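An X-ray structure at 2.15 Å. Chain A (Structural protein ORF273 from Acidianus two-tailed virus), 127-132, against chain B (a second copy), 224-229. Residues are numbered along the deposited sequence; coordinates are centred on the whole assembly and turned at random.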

# COMPACT_ATOMS: atom_id res chain seq x y z
N ARG A 127 9.06 -24.92 -3.79
CA ARG A 127 10.10 -24.12 -3.13
C ARG A 127 10.41 -22.93 -4.04
O ARG A 127 10.57 -23.13 -5.24
CB ARG A 127 11.38 -24.95 -2.85
CG ARG A 127 11.32 -25.69 -1.50
CD ARG A 127 12.65 -26.33 -1.11
NE ARG A 127 12.71 -26.67 0.32
CZ ARG A 127 12.32 -27.82 0.85
NH1 ARG A 127 11.82 -28.79 0.08
NH2 ARG A 127 12.41 -28.02 2.16
N ILE A 128 10.41 -21.70 -3.50
CA ILE A 128 10.70 -20.48 -4.27
C ILE A 128 12.18 -20.19 -4.08
O ILE A 128 12.62 -19.87 -2.96
CB ILE A 128 9.74 -19.28 -3.90
CG1 ILE A 128 8.26 -19.66 -4.06
CG2 ILE A 128 10.05 -18.02 -4.72
CD1 ILE A 128 7.31 -18.88 -3.25
N ALA A 129 12.96 -20.41 -5.16
CA ALA A 129 14.41 -20.23 -5.21
C ALA A 129 15.09 -20.74 -3.91
O ALA A 129 14.79 -21.86 -3.48
CB ALA A 129 14.75 -18.78 -5.51
N ASN A 130 15.94 -19.94 -3.26
CA ASN A 130 16.60 -20.40 -2.04
C ASN A 130 15.94 -19.96 -0.73
O ASN A 130 16.53 -20.12 0.34
CB ASN A 130 18.13 -20.19 -2.06
CG ASN A 130 18.82 -21.00 -3.12
OD1 ASN A 130 19.22 -22.16 -2.92
ND2 ASN A 130 18.93 -20.43 -4.31
N GLU A 131 14.70 -19.47 -0.81
CA GLU A 131 13.95 -19.02 0.36
C GLU A 131 13.39 -20.13 1.26
O GLU A 131 12.99 -21.19 0.76
CB GLU A 131 12.87 -18.00 -0.03
CG GLU A 131 13.43 -16.71 -0.61
CD GLU A 131 14.62 -16.08 0.10
OE1 GLU A 131 14.45 -15.63 1.26
OE2 GLU A 131 15.72 -16.05 -0.50
N VAL A 132 13.36 -19.88 2.59
CA VAL A 132 12.95 -20.81 3.64
C VAL A 132 11.44 -20.97 3.61
O VAL A 132 10.72 -19.99 3.80
CB VAL A 132 13.53 -20.46 5.05
CG1 VAL A 132 13.14 -21.51 6.09
CG2 VAL A 132 15.05 -20.30 5.01
N HIS B 224 13.41 -7.92 2.55
CA HIS B 224 14.72 -8.57 2.63
C HIS B 224 14.75 -9.99 2.09
O HIS B 224 15.36 -10.88 2.66
CB HIS B 224 15.34 -8.41 4.02
CG HIS B 224 15.73 -6.99 4.27
ND1 HIS B 224 16.76 -6.41 3.55
CD2 HIS B 224 15.26 -6.09 5.15
CE1 HIS B 224 16.86 -5.17 3.99
NE2 HIS B 224 15.99 -4.93 4.96
N ASN B 225 14.07 -10.20 0.96
CA ASN B 225 14.02 -11.48 0.30
C ASN B 225 15.01 -11.44 -0.86
O ASN B 225 14.75 -10.76 -1.85
CB ASN B 225 12.61 -11.78 -0.17
CG ASN B 225 12.46 -13.17 -0.70
OD1 ASN B 225 13.21 -13.62 -1.59
ND2 ASN B 225 11.53 -13.88 -0.12
N ASN B 226 16.14 -12.16 -0.72
CA ASN B 226 17.24 -12.19 -1.69
C ASN B 226 16.95 -12.76 -3.06
O ASN B 226 17.66 -12.42 -4.00
CB ASN B 226 18.52 -12.80 -1.10
CG ASN B 226 19.54 -11.77 -0.69
OD1 ASN B 226 19.30 -10.95 0.20
ND2 ASN B 226 20.69 -11.79 -1.31
N SER B 227 15.95 -13.66 -3.17
CA SER B 227 15.59 -14.29 -4.45
C SER B 227 15.15 -13.27 -5.51
O SER B 227 15.30 -13.50 -6.71
CB SER B 227 14.52 -15.35 -4.24
OG SER B 227 15.04 -16.43 -3.47
N PHE B 228 14.63 -12.14 -5.05
CA PHE B 228 14.16 -11.11 -5.96
C PHE B 228 15.21 -10.00 -6.24
O PHE B 228 14.87 -9.00 -6.85
CB PHE B 228 12.76 -10.65 -5.55
CG PHE B 228 11.76 -11.78 -5.70
CD1 PHE B 228 11.70 -12.81 -4.76
CD2 PHE B 228 10.91 -11.84 -6.80
CE1 PHE B 228 10.78 -13.87 -4.91
CE2 PHE B 228 9.98 -12.90 -6.94
CZ PHE B 228 9.93 -13.91 -6.00
N LYS B 229 16.50 -10.25 -5.87
CA LYS B 229 17.64 -9.36 -6.12
C LYS B 229 17.78 -8.99 -7.60
O LYS B 229 17.77 -7.81 -7.94
CB LYS B 229 18.94 -10.01 -5.62
CG LYS B 229 20.22 -9.15 -5.78
CD LYS B 229 21.48 -10.01 -5.66
CE LYS B 229 22.69 -9.23 -5.19
NZ LYS B 229 23.60 -10.03 -4.28
O HOH W 1 16.81 -13.82 1.56

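The polar heart of this small contact is one direct hydrogen bond between the two copies. S227(B) OG donates to E131(A) OE2 at 3.1 Å, and both residues point their CA-to-CB bonds toward the opposing stretch, so a short hydroxyl meets the carboxylate at the end of a bent side chain, chi1 and chi2 both in m. E131(A) and S227(B) are also the residues that lose the most surface here, 71 and 57 Å² of the 238 Å² buried in all.

Water extends the reach of the same carboxylate. Water 1 donates to E131(A) OE1 at 3.0 Å and accepts from N226(B) N at 2.9 Å, linking the glutamate to a backbone amide that lies too far for a direct bond: E131(A) OE2 and N226(B) N are 3.9 Å apart. The rule to read from this is that a single acidic group can address two consecutive residues, S227(B) through its side chain and N226(B), the residue before it, through a water and its main chain.

Each chain braces its half of the contact internally. In chain A, a type II' turn runs from I128(A) to E131(A), closed by E131(A) N donating to I128(A) O at 3.0 Å. A129(A) takes the positive phi (41°) at the second position of the turn, a conformation more usual for glycine, and still aims its methyl toward chain B. In chain B, N225(B) OD1 accepts from S227(B) N at 3.2 Å, tying the asparagine side chain to the backbone of S227(B) in the short 3-10 segment. Its ND2 is satisfied elsewhere in the structure. A weak bond from F228(B) N to N225(B) O, 3.5 Å, spans the same segment.

Packing completes the fit. A129(A) CB lies 3.1 Å from S227(B) OG, a tight approach for a methyl and a hydroxyl, in keeping with the closest CA pairing of the two stretches, A129(A) CA to S227(B) CA at 6.1 Å. E131(A) CG comes almost as near a polar atom, 3.2 Å from N225(B) OD1, so the glutamate lies against the asparagine as well as the serine. Beside this polar cluster, I128(A) CG2 meets F228(B) CE1 at 4.2 Å, an oblique approach to the ring between two buried residues. The phenylalanine's CA-to-CB bond points sideways, and it is the reach of the ring that brings it to the isoleucine.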